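PDB 2BKL: prolyl endopeptidase, which probably hydrolyses oligopeptides on the carboxyl side of proline, and to a lesser extent alanine, as a serine peptidase of the S9A family. Local coordinates for residues 446-452 and 475-481; 414-420 and 432-438; 509-514 and 545-550. All coordinates share one frame; numbering follows the deposited sequence.

Interaction 1. Residues 446-452 and 475-481; sequences APTLLYG and GGVYAVA
A446 begins the contact with its CB, which lies 3.9 Å from V477 CG2 and also rests against the carbonyl oxygen of G475. At P447 the backbone pairing starts: P447 O accepts from V477 N at 2.9 Å. G475, with positive phi, ends the preceding helix in a Schellman motif, and G476 carries the chain from there into the strand. T448 then sets its side chain beside that of V477, both pointing the same way. A chi1 of -64° turns T448 OG1 beside the backbone N, where the hydroxyl donates back to A446 O and approaches V477 CB to 3.5 Å. L449 bonds through both its N and its O, to V477 O and A479 N, a pattern that with the 17° angle between the strand directions establishes parallel pairing. Strands 448-451 and 477-481 with the intervening helix 469-473 form a beta-alpha-beta unit of the alpha/beta-hydrolase domain. L450 lies on the same side of the sheet as T448, V477 and A479. L450 CD1 meets A479 CB at 3.9 Å, while helix 503-518 touches the leucine through F509 and A512. Y451 returns to the other side, with L449, Y478 and V480. Its CG stands anti to the backbone N (chi1 177°), and the ring lies alongside Y478, whose OH approaches Y451 CD2 to 3.3 Å. V480 CG1 lies 4.0 Å from Y451 CD2. Y451 N donates to A479 O at 2.8 Å and Y451 O accepts from A481 N at 3.1 Å, the last bond before G452.

Interaction 2. Residues 414-420 and 432-438; sequences QYQVEQV and MFVVHRK
E418 and H436 meet through a carboxylate-imidazole hydrogen bond: H436 NE2 donates to E418 OE2 at 2.7 Å. E418 OE2 lies near the H436 ring plane, while NE2 reaches it on the anti side but tilted out of the carboxylate plane, and the two flat groups stand 88° apart. E418 OE2 is also hydrogen-bonded to Y521 OH, so two partners hold this oxygen. H436 ND1 donates to R437 O at 2.8 Å, which engages both ring nitrogens and fixes the ring's rotation. Chi1 of 51° sets H436 CG between the backbone N and the carbonyl carbon, bringing CE1 within 3.4 Å of Q416 OE1.

Around these groups, strands 415-423 and 429-437 form an antiparallel beta hairpin. Reciprocal backbone bonds satisfy the N and O of Q416 with H436, E418 with V434, and V420 with M432; E418 N to V434 O is 2.8 Å. Beyond them K438 N donates to Q414 O at 2.9 Å. R437 NH1 donates to Q414 OE1 at 3.0 Å; OE1 lies near the R437 guanidinium plane, but NH1 comes from above the plane of the Q414 amide carbonyl, not on a lone pair. R437 NE pairs with D439. Q419 NE2 bonds to D339 O and lies 3.7 Å from F433 CE1, with amide and ring planes 10° apart. Two bonds on E418 OE2 and two on the H436 ring imply that the E418-H436 pair is fixed in orientation, tied to Y521 on one side and to R437 O on the other, and the carboxylate would probably favour a protonated imidazole.

Interaction 3. Residues 509-514 and 545-550; sequences FHAAAE and QRPELY
The imidazole of H510, on helix 503-518 of the alpha/beta-hydrolase domain, has R546 over one face and hydrogen-bonding partners at its edge. R546 CG lies 3.6 Å from the ring centroid, 17° off the normal, which is a CH-pi contact. At the rim, H510 NE2 donates to Q545 OE1 at 3.0 Å; the oxygen is near the ring plane, and the nitrogen arrives on a lone pair in the carbonyl plane of the amide. H510 ND1 pairs with Y550 OH at 2.9 Å, near the plane of both rings, and either atom could be the donor. The phenol ring of Y550 carries L549 CB over the centre of one face, and the guanidinium of R546 likewise has L549 CD1 over its centre, with E514 OE2 and E548 OE2 at its edge.

The contact joins helix 503-518 to the turn between helix 534-545 and strand 552-556. That turn leaves the helix at R546 and makes a short 3-10 segment at 547-549. Two edge bonds, one at each nitrogen, fix the rotation of the H510 ring. Q545 has a second partner, its NE2 bonding to Q503 OE1.

Bends at chi2 and chi3 fold R546 back so that its guanidinium joins two acids in a salt-bridge network. R546 NE binds E548 OE2 at 2.8 Å within the turn, while R546 NH2 spans the contact to E514 OE2 at 3.1 Å. The latter oxygen lies in the guanidinium plane, yet the arginine approaches from above the carboxylate, and the two planes are 70° apart. L549 CD2 packs on the aliphatic part of E514, at CG. One turn on along the helix from H510, A513 CB meets the Y550 ring obliquely, 3.5 Å from CE1.

Interactions 1 and 2 belong to one mixed sheet: strand 477-481 lies between 448-451 and 429-437, parallel to the first and antiparallel to the second. Probable hydrogen bonds join them, Y478 O to V435 N and V480 O to F433 N. Interaction 1 is the buried one, held by backbone bonds and mostly apolar side chains. Interaction 2 includes the outermost strand, 415-423, and adds charged and amide side chains to its backbone pairing. Interaction 3 is partly buried and lies outside the sheet pairing, relying on side-chain bonds and a salt-bridge network; its helix still covers the sheet, F509 packing on L450 and A512 on M432.

Interaction 1. Residues 446-452 and 475-481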
# COMPACT_ATOMS: atom_id res chain seq x y z
N ALA A 446 -9.97 -12.04 26.01
CA ALA A 446 -9.09 -10.93 25.68
C ALA A 446 -9.68 -10.05 24.57
O ALA A 446 -10.17 -10.58 23.57
CB ALA A 446 -7.74 -11.47 25.21
N PRO A 447 -9.60 -8.74 24.71
CA PRO A 447 -10.01 -7.85 23.62
C PRO A 447 -9.05 -8.15 22.47
O PRO A 447 -7.83 -8.17 22.66
CB PRO A 447 -9.74 -6.44 24.18
CG PRO A 447 -9.30 -6.59 25.51
CD PRO A 447 -9.06 -8.01 25.87
N THR A 448 -9.59 -8.37 21.29
CA THR A 448 -8.80 -8.79 20.16
C THR A 448 -9.10 -7.94 18.96
O THR A 448 -10.24 -7.60 18.73
CB THR A 448 -9.11 -10.28 19.88
OG1 THR A 448 -8.68 -11.05 21.01
CG2 THR A 448 -8.36 -10.85 18.67
N LEU A 449 -8.06 -7.59 18.22
CA LEU A 449 -8.17 -6.81 17.00
C LEU A 449 -7.58 -7.64 15.87
O LEU A 449 -6.40 -7.98 15.90
CB LEU A 449 -7.42 -5.50 17.13
CG LEU A 449 -7.39 -4.56 15.93
CD1 LEU A 449 -8.74 -4.12 15.54
CD2 LEU A 449 -6.53 -3.35 16.31
N LEU A 450 -8.39 -7.95 14.88
CA LEU A 450 -8.04 -8.83 13.76
C LEU A 450 -8.01 -7.97 12.49
O LEU A 450 -9.00 -7.31 12.15
CB LEU A 450 -9.08 -9.95 13.62
CG LEU A 450 -9.06 -10.76 12.32
CD1 LEU A 450 -7.72 -11.49 12.13
CD2 LEU A 450 -10.22 -11.70 12.28
N TYR A 451 -6.87 -7.98 11.84
CA TYR A 451 -6.57 -7.17 10.67
C TYR A 451 -6.38 -8.05 9.44
O TYR A 451 -5.77 -9.13 9.50
CB TYR A 451 -5.28 -6.40 10.95
CG TYR A 451 -4.71 -5.51 9.87
CD1 TYR A 451 -5.50 -4.57 9.26
CD2 TYR A 451 -3.36 -5.54 9.56
CE1 TYR A 451 -4.98 -3.70 8.30
CE2 TYR A 451 -2.82 -4.68 8.61
CZ TYR A 451 -3.67 -3.79 7.95
OH TYR A 451 -3.22 -2.91 6.97
N GLY A 452 -6.86 -7.57 8.30
CA GLY A 452 -6.65 -8.23 7.04
C GLY A 452 -6.77 -7.26 5.88
O GLY A 452 -7.17 -6.12 6.04
N GLY A 475 -3.82 -6.06 27.73
CA GLY A 475 -4.15 -7.49 27.68
C GLY A 475 -4.79 -7.87 26.35
O GLY A 475 -5.45 -8.89 26.28
N GLY A 476 -4.63 -7.03 25.34
CA GLY A 476 -5.22 -7.31 24.06
C GLY A 476 -4.40 -8.24 23.19
O GLY A 476 -3.23 -8.47 23.42
N VAL A 477 -5.07 -8.79 22.18
CA VAL A 477 -4.46 -9.64 21.16
C VAL A 477 -4.59 -8.91 19.84
O VAL A 477 -5.63 -8.32 19.54
CB VAL A 477 -5.18 -10.98 21.09
CG1 VAL A 477 -4.72 -11.86 19.90
CG2 VAL A 477 -5.05 -11.73 22.44
N TYR A 478 -3.52 -8.94 19.07
CA TYR A 478 -3.50 -8.39 17.71
C TYR A 478 -3.23 -9.53 16.76
O TYR A 478 -2.24 -10.26 16.92
CB TYR A 478 -2.41 -7.34 17.56
CG TYR A 478 -2.28 -6.72 16.18
CD1 TYR A 478 -3.31 -5.99 15.63
CD2 TYR A 478 -1.11 -6.85 15.47
CE1 TYR A 478 -3.18 -5.40 14.37
CE2 TYR A 478 -0.96 -6.26 14.22
CZ TYR A 478 -2.01 -5.55 13.68
OH TYR A 478 -1.89 -4.95 12.42
N ALA A 479 -4.09 -9.71 15.76
CA ALA A 479 -3.96 -10.82 14.82
C ALA A 479 -4.00 -10.29 13.41
O ALA A 479 -4.76 -9.36 13.12
CB ALA A 479 -5.09 -11.83 15.03
N VAL A 480 -3.18 -10.86 12.53
CA VAL A 480 -3.08 -10.44 11.13
C VAL A 480 -3.18 -11.72 10.27
O VAL A 480 -2.31 -12.59 10.35
CB VAL A 480 -1.73 -9.70 10.86
CG1 VAL A 480 -1.70 -9.22 9.41
CG2 VAL A 480 -1.56 -8.52 11.83
N ALA A 481 -4.23 -11.81 9.46
CA ALA A 481 -4.46 -13.00 8.63
C ALA A 481 -3.91 -12.81 7.24
O ALA A 481 -4.11 -11.74 6.64
CB ALA A 481 -5.93 -13.32 8.59

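Interaction 2. Residues 414-420 and 432-438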
# COMPACT_ATOMS: atom_id res chain seq x y z
N GLN A 414 8.43 -8.59 26.77
CA GLN A 414 7.11 -8.78 27.35
C GLN A 414 6.11 -9.41 26.37
O GLN A 414 5.04 -9.81 26.79
CB GLN A 414 6.55 -7.44 27.88
CG GLN A 414 7.21 -7.05 29.23
CD GLN A 414 6.90 -5.64 29.70
OE1 GLN A 414 5.92 -5.02 29.26
NE2 GLN A 414 7.76 -5.11 30.58
N TYR A 415 6.45 -9.50 25.09
CA TYR A 415 5.49 -9.91 24.06
C TYR A 415 5.98 -11.11 23.29
O TYR A 415 7.19 -11.43 23.26
CB TYR A 415 5.25 -8.76 23.04
CG TYR A 415 5.03 -7.44 23.69
CD1 TYR A 415 3.86 -7.15 24.32
CD2 TYR A 415 6.02 -6.49 23.71
CE1 TYR A 415 3.66 -5.94 24.96
CE2 TYR A 415 5.84 -5.27 24.34
CZ TYR A 415 4.67 -5.01 24.98
OH TYR A 415 4.48 -3.81 25.64
N GLN A 416 5.03 -11.81 22.69
CA GLN A 416 5.40 -12.89 21.78
C GLN A 416 4.53 -12.85 20.56
O GLN A 416 3.43 -12.27 20.56
CB GLN A 416 5.33 -14.25 22.43
CG GLN A 416 3.96 -14.67 22.83
CD GLN A 416 3.93 -16.01 23.54
OE1 GLN A 416 3.36 -16.13 24.62
NE2 GLN A 416 4.53 -17.03 22.93
N VAL A 417 5.03 -13.49 19.53
CA VAL A 417 4.39 -13.59 18.23
C VAL A 417 4.27 -15.06 17.90
O VAL A 417 5.27 -15.80 17.98
CB VAL A 417 5.23 -12.93 17.11
CG1 VAL A 417 4.52 -13.03 15.76
CG2 VAL A 417 5.58 -11.47 17.47
N GLU A 418 3.05 -15.49 17.64
CA GLU A 418 2.76 -16.83 17.14
C GLU A 418 2.43 -16.77 15.66
O GLU A 418 1.92 -15.75 15.16
CB GLU A 418 1.54 -17.39 17.86
CG GLU A 418 1.50 -17.18 19.37
CD GLU A 418 0.29 -17.86 19.92
OE1 GLU A 418 0.22 -19.09 19.74
OE2 GLU A 418 -0.60 -17.17 20.45
N GLN A 419 2.70 -17.85 14.95
CA GLN A 419 2.17 -18.10 13.63
C GLN A 419 1.38 -19.38 13.65
O GLN A 419 1.91 -20.46 14.07
CB GLN A 419 3.24 -18.16 12.56
CG GLN A 419 2.62 -18.32 11.14
CD GLN A 419 3.61 -18.26 10.01
OE1 GLN A 419 4.67 -18.93 10.05
NE2 GLN A 419 3.30 -17.45 9.01
N VAL A 420 0.13 -19.26 13.25
CA VAL A 420 -0.80 -20.37 13.22
C VAL A 420 -1.35 -20.55 11.82
O VAL A 420 -1.22 -19.65 10.96
CB VAL A 420 -1.95 -20.15 14.22
CG1 VAL A 420 -1.39 -20.01 15.64
CG2 VAL A 420 -2.84 -18.95 13.85
N MET A 432 -1.83 -17.07 9.88
CA MET A 432 -2.18 -15.89 10.67
C MET A 432 -1.11 -15.67 11.72
O MET A 432 -0.65 -16.63 12.38
CB MET A 432 -3.56 -16.05 11.32
CG MET A 432 -3.94 -14.89 12.19
SD MET A 432 -5.74 -14.82 12.55
CE MET A 432 -6.05 -16.40 13.23
N PHE A 433 -0.69 -14.42 11.91
CA PHE A 433 0.14 -14.01 13.04
C PHE A 433 -0.72 -13.58 14.20
O PHE A 433 -1.72 -12.90 14.02
CB PHE A 433 1.06 -12.85 12.65
CG PHE A 433 2.02 -13.13 11.53
CD1 PHE A 433 3.11 -13.97 11.73
CD2 PHE A 433 1.86 -12.53 10.28
CE1 PHE A 433 4.01 -14.22 10.69
CE2 PHE A 433 2.77 -12.75 9.27
CZ PHE A 433 3.83 -13.59 9.46
N VAL A 434 -0.33 -13.98 15.41
CA VAL A 434 -1.05 -13.60 16.62
C VAL A 434 -0.05 -13.04 17.61
O VAL A 434 0.93 -13.71 17.95
CB VAL A 434 -1.85 -14.77 17.22
CG1 VAL A 434 -2.72 -14.25 18.37
CG2 VAL A 434 -2.73 -15.44 16.18
N VAL A 435 -0.29 -11.82 18.06
CA VAL A 435 0.67 -11.09 18.89
C VAL A 435 0.00 -10.71 20.20
O VAL A 435 -1.13 -10.24 20.24
CB VAL A 435 1.15 -9.78 18.17
CG1 VAL A 435 2.27 -9.13 18.95
CG2 VAL A 435 1.57 -10.07 16.71
N HIS A 436 0.70 -10.94 21.30
CA HIS A 436 0.15 -10.64 22.62
C HIS A 436 1.24 -10.66 23.67
O HIS A 436 2.34 -11.15 23.44
CB HIS A 436 -0.94 -11.65 23.00
CG HIS A 436 -0.51 -13.07 22.83
ND1 HIS A 436 0.22 -13.74 23.80
CD2 HIS A 436 -0.70 -13.94 21.82
CE1 HIS A 436 0.48 -14.97 23.36
NE2 HIS A 436 -0.07 -15.11 22.17
N ARG A 437 0.92 -10.15 24.86
CA ARG A 437 1.83 -10.31 26.00
C ARG A 437 2.06 -11.79 26.28
O ARG A 437 1.14 -12.62 26.18
CB ARG A 437 1.27 -9.66 27.25
CG ARG A 437 1.29 -8.15 27.26
CD ARG A 437 0.72 -7.55 28.51
NE ARG A 437 1.61 -7.86 29.62
CZ ARG A 437 2.73 -7.18 29.90
NH1 ARG A 437 3.09 -6.11 29.19
NH2 ARG A 437 3.51 -7.58 30.90
N LYS A 438 3.27 -12.12 26.73
CA LYS A 438 3.58 -13.48 27.15
C LYS A 438 2.66 -13.99 28.25
O LYS A 438 2.37 -15.18 28.28
CB LYS A 438 5.05 -13.59 27.59
CG LYS A 438 6.00 -13.50 26.45
CD LYS A 438 7.46 -13.78 26.86
CE LYS A 438 8.43 -13.50 25.72
NZ LYS A 438 9.82 -13.46 26.22
O HOH W 1 3.83 -17.25 26.71

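Interaction 3. Residues 509-514 and 545-550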
# COMPACT_ATOMS: atom_id res chain seq x y z
N PHE A 509 -11.48 -14.75 6.10
CA PHE A 509 -11.51 -13.83 7.25
C PHE A 509 -12.52 -14.26 8.29
O PHE A 509 -12.22 -14.22 9.48
CB PHE A 509 -11.83 -12.42 6.75
CG PHE A 509 -11.40 -11.30 7.67
CD1 PHE A 509 -10.09 -11.14 8.07
CD2 PHE A 509 -12.31 -10.38 8.12
CE1 PHE A 509 -9.70 -10.07 8.86
CE2 PHE A 509 -11.92 -9.31 8.91
CZ PHE A 509 -10.60 -9.16 9.28
N HIS A 510 -13.73 -14.66 7.85
CA HIS A 510 -14.68 -15.20 8.82
C HIS A 510 -14.04 -16.39 9.61
O HIS A 510 -14.23 -16.50 10.81
CB HIS A 510 -15.94 -15.72 8.19
CG HIS A 510 -16.77 -14.70 7.47
ND1 HIS A 510 -17.22 -13.54 8.06
CD2 HIS A 510 -17.32 -14.73 6.22
CE1 HIS A 510 -17.98 -12.89 7.20
NE2 HIS A 510 -18.04 -13.58 6.07
N ALA A 511 -13.31 -17.25 8.92
CA ALA A 511 -12.68 -18.41 9.55
C ALA A 511 -11.60 -17.98 10.53
O ALA A 511 -11.39 -18.66 11.54
CB ALA A 511 -12.15 -19.36 8.50
N ALA A 512 -10.88 -16.89 10.27
CA ALA A 512 -9.90 -16.37 11.24
C ALA A 512 -10.61 -15.94 12.51
O ALA A 512 -10.14 -16.24 13.62
CB ALA A 512 -9.14 -15.21 10.66
N ALA A 513 -11.74 -15.25 12.36
CA ALA A 513 -12.50 -14.82 13.52
C ALA A 513 -13.01 -15.99 14.32
O ALA A 513 -12.97 -15.98 15.55
CB ALA A 513 -13.67 -13.93 13.08
N GLU A 514 -13.45 -17.02 13.63
CA GLU A 514 -13.93 -18.22 14.32
C GLU A 514 -12.75 -18.92 15.03
O GLU A 514 -12.90 -19.42 16.14
CB GLU A 514 -14.57 -19.20 13.35
CG GLU A 514 -15.93 -18.73 12.82
CD GLU A 514 -16.41 -19.56 11.61
OE1 GLU A 514 -15.60 -20.04 10.79
OE2 GLU A 514 -17.63 -19.77 11.52
N GLN A 545 -22.16 -9.87 6.15
CA GLN A 545 -22.39 -11.32 6.00
C GLN A 545 -22.60 -12.08 7.30
O GLN A 545 -23.49 -12.93 7.40
CB GLN A 545 -21.23 -11.96 5.22
CG GLN A 545 -21.18 -11.48 3.79
CD GLN A 545 -20.12 -12.14 2.95
OE1 GLN A 545 -19.24 -12.85 3.45
NE2 GLN A 545 -20.18 -11.89 1.64
N ARG A 546 -21.76 -11.79 8.29
CA ARG A 546 -21.74 -12.54 9.53
C ARG A 546 -21.55 -11.60 10.70
O ARG A 546 -20.57 -11.68 11.44
CB ARG A 546 -20.62 -13.57 9.52
CG ARG A 546 -20.75 -14.60 8.42
CD ARG A 546 -21.67 -15.69 8.71
NE ARG A 546 -21.33 -16.49 9.89
CZ ARG A 546 -20.36 -17.41 10.01
NH1 ARG A 546 -19.51 -17.71 9.05
NH2 ARG A 546 -20.25 -18.06 11.16
N PRO A 547 -22.50 -10.69 10.91
CA PRO A 547 -22.37 -9.69 11.97
C PRO A 547 -22.20 -10.31 13.36
O PRO A 547 -21.52 -9.71 14.20
CB PRO A 547 -23.68 -8.88 11.85
CG PRO A 547 -24.64 -9.81 11.14
CD PRO A 547 -23.77 -10.55 10.17
N GLU A 548 -22.77 -11.49 13.58
CA GLU A 548 -22.69 -12.16 14.85
C GLU A 548 -21.31 -12.59 15.28
O GLU A 548 -21.10 -12.89 16.45
CB GLU A 548 -23.67 -13.35 14.87
CG GLU A 548 -23.23 -14.57 14.09
CD GLU A 548 -23.41 -14.50 12.56
OE1 GLU A 548 -23.94 -13.50 12.00
OE2 GLU A 548 -23.09 -15.51 11.90
N LEU A 549 -20.35 -12.62 14.37
CA LEU A 549 -18.98 -13.00 14.72
C LEU A 549 -18.15 -11.88 15.35
O LEU A 549 -17.08 -12.15 15.88
CB LEU A 549 -18.22 -13.51 13.50
CG LEU A 549 -18.69 -14.76 12.80
CD1 LEU A 549 -17.82 -15.10 11.60
CD2 LEU A 549 -18.73 -15.94 13.75
N TYR A 550 -18.63 -10.64 15.28
CA TYR A 550 -17.82 -9.46 15.55
C TYR A 550 -18.49 -8.52 16.53
O TYR A 550 -19.72 -8.36 16.52
CB TYR A 550 -17.56 -8.72 14.24
CG TYR A 550 -17.07 -9.61 13.11
CD1 TYR A 550 -15.78 -10.14 13.14
CD2 TYR A 550 -17.88 -9.95 12.04
CE1 TYR A 550 -15.33 -10.95 12.13
CE2 TYR A 550 -17.46 -10.78 11.01
CZ TYR A 550 -16.16 -11.29 11.06
OH TYR A 550 -15.74 -12.12 10.08
O HOH W 2 -15.96 -14.81 16.07